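Local coordinates for probable mannosyltransferase KTR4 (Saccharomyces cerevisiae, PDB 5A07), which is a probable mannosyltransferase with a GT-A-type nucleotide-binding fold, seen here with GDP and a manganese ion, at residues K104-D118 and L222-N234. Numbering follows the deposited sequence.
With MN (manganese (II) ion), chain G; GDP (guanosine-5'-diphosphate), chain F.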
ATOM      1  N   LYS B 104      14.372  -0.434  14.072  1.00 22.61           N
ATOM      2  CA  LYS B 104      13.447   0.481  14.738  1.00 24.33           C
ATOM      3  C   LYS B 104      12.056   0.444  14.046  1.00 24.25           C
ATOM      4  O   LYS B 104      11.707   1.317  13.253  1.00 22.31           O
ATOM      5  CB  LYS B 104      13.938   1.938  14.704  1.00 24.95           C
ATOM      6  CG  LYS B 104      15.349   2.140  15.092  1.00 31.02           C
ATOM      7  CD  LYS B 104      15.604   2.008  16.514  1.00 42.07           C
ATOM      8  CE  LYS B 104      16.770   2.955  16.881  1.00 50.44           C
ATOM      9  NZ  LYS B 104      17.410   2.346  18.084  1.00 55.64           N
ATOM     10  N   GLY B 105      11.294  -0.596  14.373  1.00 20.27           N
ATOM     11  CA  GLY B 105      10.094  -0.897  13.656  1.00 18.94           C
ATOM     12  C   GLY B 105       9.002  -1.341  14.593  1.00 17.19           C
ATOM     13  O   GLY B 105       9.299  -1.832  15.711  1.00 17.57           O
ATOM     14  N   THR B 106       7.760  -1.168  14.122  1.00 16.96           N
ATOM     15  CA  THR B 106       6.589  -1.582  14.856  1.00 16.58           C
ATOM     16  C   THR B 106       5.571  -2.114  13.873  1.00 17.37           C
ATOM     17  O   THR B 106       5.523  -1.676  12.719  1.00 15.81           O
ATOM     18  CB  THR B 106       6.005  -0.439  15.681  1.00 16.14           C
ATOM     19  OG1 THR B 106       4.992  -0.892  16.582  1.00 16.96           O
ATOM     20  CG2 THR B 106       5.494   0.686  14.787  1.00 16.99           C
ATOM     21  N   ILE B 107       4.757  -3.027  14.375  1.00 15.23           N
ATOM     22  CA  ILE B 107       3.518  -3.398  13.717  1.00 15.97           C
ATOM     23  C   ILE B 107       2.475  -2.412  14.102  1.00 16.88           C
ATOM     24  O   ILE B 107       2.338  -2.124  15.275  1.00 22.00           O
ATOM     25  CB  ILE B 107       3.126  -4.798  14.112  1.00 16.25           C
ATOM     26  CG1 ILE B 107       4.236  -5.722  13.659  1.00 19.07           C
ATOM     27  CG2 ILE B 107       1.863  -5.167  13.381  1.00 18.05           C
ATOM     28  CD1 ILE B 107       4.318  -6.866  14.522  1.00 24.28           C
ATOM     29  N   LEU B 108       1.826  -1.782  13.134  1.00 16.15           N
ATOM     30  CA  LEU B 108       0.908  -0.713  13.385  1.00 16.44           C
ATOM     31  C   LEU B 108      -0.508  -1.060  12.991  1.00 17.95           C
ATOM     32  O   LEU B 108      -0.751  -1.549  11.882  1.00 16.58           O
ATOM     33  CB  LEU B 108       1.318   0.535  12.580  1.00 17.89           C
ATOM     34  CG  LEU B 108       0.288   1.676  12.586  1.00 20.25           C
ATOM     35  CD1 LEU B 108       0.133   2.333  13.944  1.00 20.78           C
ATOM     36  CD2 LEU B 108       0.666   2.750  11.573  1.00 21.02           C
ATOM     37  N   SER B 109      -1.487  -0.782  13.862  1.00 17.22           N
ATOM     38  CA  SER B 109      -2.871  -0.926  13.492  1.00 17.89           C
ATOM     39  C   SER B 109      -3.669   0.295  13.980  1.00 18.79           C
ATOM     40  O   SER B 109      -3.672   0.602  15.182  1.00 18.65           O
ATOM     41  CB  SER B 109      -3.547  -2.159  14.121  1.00 19.36           C
ATOM     42  OG  SER B 109      -2.809  -3.369  14.031  1.00 23.34           O
ATOM     43  N   LEU B 110      -4.404   0.871  13.052  1.00 18.63           N
ATOM     44  CA  LEU B 110      -5.417   1.847  13.336  1.00 18.59           C
ATOM     45  C   LEU B 110      -6.685   1.095  13.401  1.00 19.63           C
ATOM     46  O   LEU B 110      -7.117   0.536  12.389  1.00 20.63           O
ATOM     47  CB  LEU B 110      -5.490   2.846  12.184  1.00 19.63           C
ATOM     48  CG  LEU B 110      -6.580   3.886  12.260  1.00 18.22           C
ATOM     49  CD1 LEU B 110      -6.244   4.929  13.337  1.00 17.43           C
ATOM     50  CD2 LEU B 110      -6.850   4.595  10.927  1.00 19.47           C
ATOM     51  N   VAL B 111      -7.314   1.062  14.600  1.00 16.00           N
ATOM     52  CA  VAL B 111      -8.508   0.279  14.792  1.00 17.67           C
ATOM     53  C   VAL B 111      -9.447   0.917  15.812  1.00 19.96           C
ATOM     54  O   VAL B 111      -9.007   1.755  16.598  1.00 19.27           O
ATOM     55  CB  VAL B 111      -8.200  -1.134  15.341  1.00 20.63           C
ATOM     56  CG1 VAL B 111      -7.633  -2.016  14.228  1.00 25.48           C
ATOM     57  CG2 VAL B 111      -7.174  -1.119  16.424  1.00 24.88           C
ATOM     58  N   ARG B 112     -10.707   0.483  15.745  1.00 19.35           N
ATOM     59  CA  ARG B 112     -11.729   0.910  16.656  1.00 23.14           C
ATOM     60  C   ARG B 112     -11.826  -0.098  17.787  1.00 23.32           C
ATOM     61  O   ARG B 112     -11.368  -1.231  17.682  1.00 19.69           O
ATOM     62  CB  ARG B 112     -13.052   1.005  15.934  1.00 26.70           C
ATOM     63  CG  ARG B 112     -13.154   2.130  14.921  1.00 33.41           C
ATOM     64  CD  ARG B 112     -14.311   1.934  13.943  1.00 37.26           C
ATOM     65  NE  ARG B 112     -13.804   0.867  13.063  1.00 50.25           N
ATOM     66  CZ  ARG B 112     -13.964   0.773  11.749  1.00 50.75           C
ATOM     67  NH1 ARG B 112     -14.672   1.677  11.105  1.00 50.46           N
ATOM     68  NH2 ARG B 112     -13.379  -0.227  11.084  1.00 49.22           N
ATOM     69  N   ASN B 113     -12.401   0.323  18.927  1.00 23.19           N
ATOM     70  CA  ASN B 113     -12.686  -0.629  20.015  1.00 20.60           C
ATOM     71  C   ASN B 113     -13.470  -1.840  19.553  1.00 19.53           C
ATOM     72  O   ASN B 113     -13.219  -3.002  19.977  1.00 21.38           O
ATOM     73  CB  ASN B 113     -13.374   0.091  21.223  1.00 20.68           C
ATOM     74  CG  ASN B 113     -12.357   0.952  22.007  1.00 21.10           C
ATOM     75  OD1 ASN B 113     -11.379   0.451  22.554  1.00 20.59           O
ATOM     76  ND2 ASN B 113     -12.569   2.251  22.001  1.00 24.42           N
ATOM     77  N   SER B 114     -14.398  -1.578  18.649  1.00 18.59           N
ATOM     78  CA  SER B 114     -15.262  -2.591  18.119  1.00 23.70           C
ATOM     79  C   SER B 114     -14.520  -3.557  17.193  1.00 24.68           C
ATOM     80  O   SER B 114     -15.112  -4.550  16.841  1.00 23.71           O
ATOM     81  CB  SER B 114     -16.443  -1.969  17.343  1.00 22.72           C
ATOM     82  OG  SER B 114     -15.976  -1.245  16.272  1.00 24.21           O
ATOM     83  N   ASP B 115     -13.231  -3.312  16.869  1.00 21.00           N
ATOM     84  CA  ASP B 115     -12.515  -4.201  15.922  1.00 19.02           C
ATOM     85  C   ASP B 115     -11.757  -5.229  16.689  1.00 18.16           C
ATOM     86  O   ASP B 115     -10.949  -5.987  16.133  1.00 17.05           O
ATOM     87  CB  ASP B 115     -11.546  -3.375  15.097  1.00 19.17           C
ATOM     88  CG  ASP B 115     -12.236  -2.536  14.077  1.00 20.65           C
ATOM     89  OD1 ASP B 115     -13.167  -3.062  13.418  1.00 21.99           O
ATOM     90  OD2 ASP B 115     -11.904  -1.345  13.921  1.00 21.41           O
ATOM     91  N   LEU B 116     -11.968  -5.284  18.002  1.00 17.60           N
ATOM     92  CA  LEU B 116     -11.133  -6.142  18.827  1.00 19.09           C
ATOM     93  C   LEU B 116     -10.993  -7.609  18.353  1.00 18.92           C
ATOM     94  O   LEU B 116      -9.879  -8.127  18.181  1.00 18.82           O
ATOM     95  CB  LEU B 116     -11.599  -6.163  20.300  1.00 18.62           C
ATOM     96  CG  LEU B 116     -10.820  -7.108  21.141  1.00 17.71           C
ATOM     97  CD1 LEU B 116      -9.388  -6.672  21.299  1.00 20.90           C
ATOM     98  CD2 LEU B 116     -11.531  -7.128  22.526  1.00 20.40           C
ATOM     99  N   GLU B 117     -12.113  -8.222  18.044  1.00 18.77           N
ATOM    100  CA  GLU B 117     -12.020  -9.643  17.653  1.00 21.57           C
ATOM    101  C   GLU B 117     -11.318  -9.875  16.320  1.00 16.72           C
ATOM    102  O   GLU B 117     -10.528 -10.815  16.187  1.00 18.54           O
ATOM    103  CB  GLU B 117     -13.417 -10.238  17.589  1.00 24.18           C
ATOM    104  CG  GLU B 117     -14.073 -10.342  18.894  1.00 26.27           C
ATOM    105  CD  GLU B 117     -15.497 -10.902  18.735  1.00 34.35           C
ATOM    106  OE1 GLU B 117     -16.386 -10.173  18.178  1.00 29.51           O
ATOM    107  OE2 GLU B 117     -15.659 -12.093  19.160  1.00 28.79           O
ATOM    108  N   ASP B 118     -11.544  -8.982  15.395  1.00 16.03           N
ATOM    109  CA  ASP B 118     -11.013  -9.081  14.021  1.00 17.47           C
ATOM    110  C   ASP B 118      -9.551  -8.731  13.994  1.00 16.87           C
ATOM    111  O   ASP B 118      -8.802  -9.299  13.241  1.00 17.80           O
ATOM    112  CB  ASP B 118     -11.839  -8.167  13.103  1.00 19.04           C
ATOM    113  CG  ASP B 118     -13.153  -8.809  12.705  1.00 31.10           C
ATOM    114  OD1 ASP B 118     -13.330 -10.027  12.996  1.00 33.61           O
ATOM    115  OD2 ASP B 118     -14.003  -8.137  12.122  1.00 35.20           O
ATOM    116  N   LEU B 222       4.938   7.104  17.266  1.00 16.55           N
ATOM    117  CA  LEU B 222       5.672   6.613  16.097  1.00 20.45           C
ATOM    118  C   LEU B 222       6.968   7.402  15.862  1.00 20.28           C
ATOM    119  O   LEU B 222       7.727   7.098  14.954  1.00 19.70           O
ATOM    120  CB  LEU B 222       4.745   6.672  14.869  1.00 21.20           C
ATOM    121  CG  LEU B 222       3.629   5.592  14.872  1.00 24.06           C
ATOM    122  CD1 LEU B 222       2.981   5.620  13.516  1.00 24.35           C
ATOM    123  CD2 LEU B 222       4.106   4.199  15.106  1.00 23.59           C
ATOM    124  N   SER B 223       7.192   8.421  16.686  1.00 20.96           N
ATOM    125  CA  SER B 223       8.371   9.319  16.440  1.00 23.99           C
ATOM    126  C   SER B 223       9.624   8.482  16.605  1.00 21.92           C
ATOM    127  O   SER B 223      10.607   8.741  16.010  1.00 22.02           O
ATOM    128  CB  SER B 223       8.375  10.535  17.412  1.00 25.60           C
ATOM    129  OG  SER B 223       8.776  10.081  18.727  1.00 23.71           O
ATOM    130  N   LYS B 224       9.613   7.447  17.447  1.00 21.96           N
ATOM    131  CA  LYS B 224      10.809   6.654  17.655  1.00 20.03           C
ATOM    132  C   LYS B 224      11.054   5.534  16.618  1.00 21.98           C
ATOM    133  O   LYS B 224      11.982   4.735  16.772  1.00 22.11           O
ATOM    134  CB  LYS B 224      10.746   6.032  19.067  1.00 22.46           C
ATOM    135  CG  LYS B 224       9.532   5.130  19.379  1.00 23.70           C
ATOM    136  CD  LYS B 224       9.541   4.605  20.830  1.00 25.52           C
ATOM    137  CE  LYS B 224       8.274   3.857  21.176  1.00 24.06           C
ATOM    138  NZ  LYS B 224       7.023   4.672  21.200  1.00 23.44           N
ATOM    139  N   TYR B 225      10.186   5.368  15.640  1.00 22.26           N
ATOM    140  CA  TYR B 225      10.362   4.241  14.680  1.00 19.40           C
ATOM    141  C   TYR B 225      10.739   4.767  13.286  1.00 19.80           C
ATOM    142  O   TYR B 225      10.224   5.792  12.864  1.00 18.62           O
ATOM    143  CB  TYR B 225       9.090   3.426  14.583  1.00 18.56           C
ATOM    144  CG  TYR B 225       8.662   2.739  15.849  1.00 15.92           C
ATOM    145  CD1 TYR B 225       9.425   1.782  16.415  1.00 17.89           C
ATOM    146  CD2 TYR B 225       7.541   3.138  16.507  1.00 18.30           C
ATOM    147  CE1 TYR B 225       9.034   1.130  17.569  1.00 17.97           C
ATOM    148  CE2 TYR B 225       7.128   2.531  17.662  1.00 18.79           C
ATOM    149  CZ  TYR B 225       7.872   1.516  18.185  1.00 19.56           C
ATOM    150  OH  TYR B 225       7.439   0.934  19.353  1.00 22.57           O
ATOM    151  N   LYS B 226      11.522   3.948  12.574  1.00 20.92           N
ATOM    152  CA  LYS B 226      11.826   4.148  11.177  1.00 19.95           C
ATOM    153  C   LYS B 226      10.870   3.348  10.240  1.00 20.68           C
ATOM    154  O   LYS B 226      10.572   3.796   9.115  1.00 20.89           O
ATOM    155  CB  LYS B 226      13.294   3.712  10.915  1.00 21.93           C
ATOM    156  CG  LYS B 226      13.734   3.862   9.457  1.00 22.06           C
ATOM    157  CD  LYS B 226      15.208   3.616   9.315  1.00 24.24           C
ATOM    158  CE  LYS B 226      15.682   3.548   7.872  1.00 26.43           C
ATOM    159  NZ  LYS B 226      15.332   4.723   7.062  1.00 26.10           N
ATOM    160  N   TYR B 227      10.383   2.191  10.725  1.00 18.72           N
ATOM    161  CA  TYR B 227       9.581   1.281   9.868  1.00 17.52           C
ATOM    162  C   TYR B 227       8.271   0.970  10.525  1.00 19.70           C
ATOM    163  O   TYR B 227       8.243   0.806  11.768  1.00 17.14           O
ATOM    164  CB  TYR B 227      10.294  -0.015   9.686  1.00 17.82           C
ATOM    165  CG  TYR B 227      11.545   0.064   8.872  1.00 17.79           C
ATOM    166  CD1 TYR B 227      11.492   0.214   7.481  1.00 18.43           C
ATOM    167  CD2 TYR B 227      12.782   0.069   9.476  1.00 18.24           C
ATOM    168  CE1 TYR B 227      12.622   0.306   6.729  1.00 19.04           C
ATOM    169  CE2 TYR B 227      13.929   0.153   8.704  1.00 21.01           C
ATOM    170  CZ  TYR B 227      13.856   0.253   7.329  1.00 20.55           C
ATOM    171  OH  TYR B 227      15.028   0.373   6.543  1.00 23.00           O
ATOM    172  N   VAL B 228       7.234   0.782   9.697  1.00 18.00           N
ATOM    173  CA  VAL B 228       5.967   0.271  10.191  1.00 18.21           C
ATOM    174  C   VAL B 228       5.597  -0.881   9.282  1.00 18.58           C
ATOM    175  O   VAL B 228       5.881  -0.859   8.065  1.00 15.79           O
ATOM    176  CB  VAL B 228       4.794   1.281  10.262  1.00 21.86           C
ATOM    177  CG1 VAL B 228       5.082   2.497  11.200  1.00 20.26           C
ATOM    178  CG2 VAL B 228       4.429   1.751   8.929  1.00 24.96           C
ATOM    179  N   TRP B 229       4.982  -1.895   9.880  1.00 15.45           N
ATOM    180  CA  TRP B 229       4.235  -2.891   9.179  1.00 14.19           C
ATOM    181  C   TRP B 229       2.780  -2.564   9.519  1.00 14.78           C
ATOM    182  O   TRP B 229       2.332  -2.833  10.645  1.00 15.53           O
ATOM    183  CB  TRP B 229       4.683  -4.263   9.699  1.00 15.72           C
ATOM    184  CG  TRP B 229       4.059  -5.458   9.044  1.00 15.47           C
ATOM    185  CD1 TRP B 229       2.767  -5.581   8.612  1.00 15.93           C
ATOM    186  CD2 TRP B 229       4.692  -6.719   8.816  1.00 15.89           C
ATOM    187  NE1 TRP B 229       2.560  -6.863   8.062  1.00 16.96           N
ATOM    188  CE2 TRP B 229       3.732  -7.572   8.178  1.00 17.14           C
ATOM    189  CE3 TRP B 229       5.967  -7.217   9.086  1.00 15.33           C
ATOM    190  CZ2 TRP B 229       4.038  -8.882   7.818  1.00 16.87           C
ATOM    191  CZ3 TRP B 229       6.295  -8.476   8.664  1.00 16.52           C
ATOM    192  CH2 TRP B 229       5.321  -9.306   8.024  1.00 16.27           C
ATOM    193  N   ARG B 230       2.012  -2.097   8.556  1.00 14.37           N
ATOM    194  CA  ARG B 230       0.585  -1.890   8.703  1.00 15.82           C
ATOM    195  C   ARG B 230      -0.214  -3.189   8.692  1.00 16.97           C
ATOM    196  O   ARG B 230      -0.135  -3.954   7.731  1.00 16.35           O
ATOM    197  CB  ARG B 230       0.066  -0.970   7.624  1.00 16.27           C
ATOM    198  CG  ARG B 230      -1.438  -0.702   7.662  1.00 16.87           C
ATOM    199  CD  ARG B 230      -1.668   0.409   6.688  1.00 18.01           C
ATOM    200  NE  ARG B 230      -3.048   0.572   6.356  1.00 18.28           N
ATOM    201  CZ  ARG B 230      -3.475   1.484   5.515  1.00 19.49           C
ATOM    202  NH1 ARG B 230      -2.643   2.351   4.960  1.00 18.52           N
ATOM    203  NH2 ARG B 230      -4.749   1.560   5.244  1.00 21.82           N
ATOM    204  N   LEU B 231      -1.042  -3.364   9.734  1.00 15.90           N
ATOM    205  CA  LEU B 231      -1.914  -4.505   9.924  1.00 16.92           C
ATOM    206  C   LEU B 231      -3.360  -4.030  10.064  1.00 19.10           C
ATOM    207  O   LEU B 231      -3.644  -3.065  10.788  1.00 18.46           O
ATOM    208  CB  LEU B 231      -1.519  -5.218  11.203  1.00 16.97           C
ATOM    209  CG  LEU B 231      -2.236  -6.521  11.436  1.00 17.29           C
ATOM    210  CD1 LEU B 231      -1.850  -7.584  10.412  1.00 17.46           C
ATOM    211  CD2 LEU B 231      -1.862  -6.991  12.830  1.00 18.66           C
ATOM    212  N   GLU B 232      -4.278  -4.653   9.327  1.00 18.00           N
ATOM    213  CA  GLU B 232      -5.697  -4.317   9.416  1.00 17.58           C
ATOM    214  C   GLU B 232      -6.481  -5.514   9.968  1.00 17.88           C
ATOM    215  O   GLU B 232      -5.986  -6.644   9.975  1.00 15.30           O
ATOM    216  CB  GLU B 232      -6.289  -3.983   8.050  1.00 17.81           C
ATOM    217  CG  GLU B 232      -5.758  -2.684   7.495  1.00 17.73           C
ATOM    218  CD  GLU B 232      -6.674  -1.969   6.520  1.00 18.83           C
ATOM    219  OE1 GLU B 232      -7.697  -2.536   6.055  1.00 18.08           O
ATOM    220  OE2 GLU B 232      -6.223  -0.905   6.053  1.00 20.34           O
ATOM    221  N   PRO B 233      -7.660  -5.237  10.490  1.00 17.58           N
ATOM    222  CA  PRO B 233      -8.467  -6.342  10.995  1.00 19.53           C
ATOM    223  C   PRO B 233      -8.858  -7.339   9.905  1.00 18.54           C
ATOM    224  O   PRO B 233      -9.025  -6.959   8.747  1.00 18.61           O
ATOM    225  CB  PRO B 233      -9.735  -5.648  11.521  1.00 20.95           C
ATOM    226  CG  PRO B 233      -9.310  -4.273  11.790  1.00 21.80           C
ATOM    227  CD  PRO B 233      -8.317  -3.963  10.708  1.00 20.00           C
ATOM    228  N   ASN B 234      -9.055  -8.589  10.312  1.00 17.44           N
ATOM    229  CA  ASN B 234      -9.661  -9.584   9.416  1.00 18.09           C
ATOM    230  C   ASN B 234      -8.806  -9.966   8.167  1.00 19.65           C
ATOM    231  O   ASN B 234      -9.340 -10.202   7.114  1.00 21.24           O
ATOM    232  CB  ASN B 234     -11.037  -9.104   8.951  1.00 20.64           C
ATOM    233  CG  ASN B 234     -11.917 -10.257   8.524  1.00 27.40           C
ATOM    234  OD1 ASN B 234     -11.693 -11.403   8.918  1.00 28.10           O
ATOM    235  ND2 ASN B 234     -12.888  -9.974   7.666  1.00 29.88           N
TER
HETATM  236 MN    MN G 501      -9.730  -3.223   5.699  1.00 23.60          MN
HETATM  237  PB  GDP F 500     -11.102  -0.777   3.773  1.00 27.33           P
HETATM  238  O1B GDP F 500     -12.436  -1.362   3.496  1.00 30.18           O
HETATM  239  O2B GDP F 500     -10.649   0.308   2.981  1.00 28.25           O
HETATM  240  O3B GDP F 500     -10.090  -1.818   4.067  1.00 25.14           O
HETATM  241  O3A GDP F 500     -11.436   0.057   5.125  1.00 30.82           O
HETATM  242  PA  GDP F 500     -11.356  -0.331   6.661  1.00 25.03           P
HETATM  243  O1A GDP F 500     -12.606  -0.091   7.390  1.00 24.59           O
HETATM  244  O2A GDP F 500     -10.716  -1.619   6.975  1.00 20.30           O
HETATM  245  O5' GDP F 500     -10.392   0.811   7.170  1.00 20.94           O
HETATM  246  C5' GDP F 500      -8.964   0.893   7.066  1.00 23.38           C
HETATM  247  C4' GDP F 500      -8.258   0.812   8.408  1.00 23.06           C
HETATM  248  O4' GDP F 500      -8.643   1.966   9.166  1.00 22.81           O
HETATM  249  C3' GDP F 500      -8.605  -0.411   9.240  1.00 20.10           C
HETATM  250  O3' GDP F 500      -7.463  -0.746  10.067  1.00 19.28           O
HETATM  251  C2' GDP F 500      -9.793   0.083  10.081  1.00 21.51           C
HETATM  252  O2' GDP F 500      -9.885  -0.595  11.326  1.00 18.73           O
HETATM  253  C1' GDP F 500      -9.385   1.496  10.308  1.00 21.88           C
HETATM  254  N9  GDP F 500     -10.519   2.441  10.443  1.00 24.90           N
HETATM  255  C8  GDP F 500     -11.468   2.774   9.530  1.00 25.97           C
HETATM  256  N7  GDP F 500     -12.298   3.756  10.068  1.00 25.71           N
HETATM  257  C5  GDP F 500     -11.825   4.034  11.321  1.00 23.84           C
HETATM  258  C6  GDP F 500     -12.229   4.965  12.392  1.00 23.27           C
HETATM  259  O6  GDP F 500     -13.241   5.684  12.109  1.00 25.31           O
HETATM  260  N1  GDP F 500     -11.525   4.950  13.532  1.00 23.38           N
HETATM  261  C2  GDP F 500     -10.462   4.086  13.741  1.00 21.74           C
HETATM  262  N2  GDP F 500      -9.812   4.119  14.899  1.00 21.88           N
HETATM  263  N3  GDP F 500     -10.051   3.201  12.780  1.00 18.74           N
HETATM  264  C4  GDP F 500     -10.653   3.191  11.576  1.00 21.22           C
HETATM  265  O   HOH W   1      -4.537  -0.505  10.251  1.00 19.99           O
HETATM  266  O   HOH W   2      -9.810  -4.681   7.594  1.00 17.31           O
HETATM  267  O   HOH W   3     -11.925  -4.053   5.360  1.00 23.26           O
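Backbone bonds join L108 to both W229 and L231, pairing 105-110 with 227-230 as parallel neighbours in the Rossmann-like sheet of a GT-A fold. L108 N reaches W229 O at 2.7 Å, while L231 N returns to L108 O with an N-H...O angle of 167°. At the strand entrance K104 O accepts from two successive amides, K226 N at 2.7 Å and Y227 N. Further along, water 1 bridges the segments, donating to L231 O and accepting from L110 N, and is also bonded to GDP O3'. Here L110 O accepts from both ribose hydroxyls of GDP, and E232 OE1 binds manganese at 2.2 Å, a site that H381 also joins. R230 NH2 forms a salt bridge with E232 OE2, which lies near the guanidinium plane, consistent with R230 orienting the metal ligand; R230 NH1 pairs with D354 and E322.

I107 and W229 share one sheet face, T106, L108 and V228 the other. I107 CG2 lies alongside L231 CB. T106 CB sits over the flanking Y225 ring, 11° off its normal, in a CH-pi contact; with OG1 anti to the backbone N (chi1 -170°) and bonded to T139, CG2 is left against Y225 CD2. P233 CG meets V111 CG1 at 3.7 Å, and P233 CB touches D118 CB at 3.6 Å.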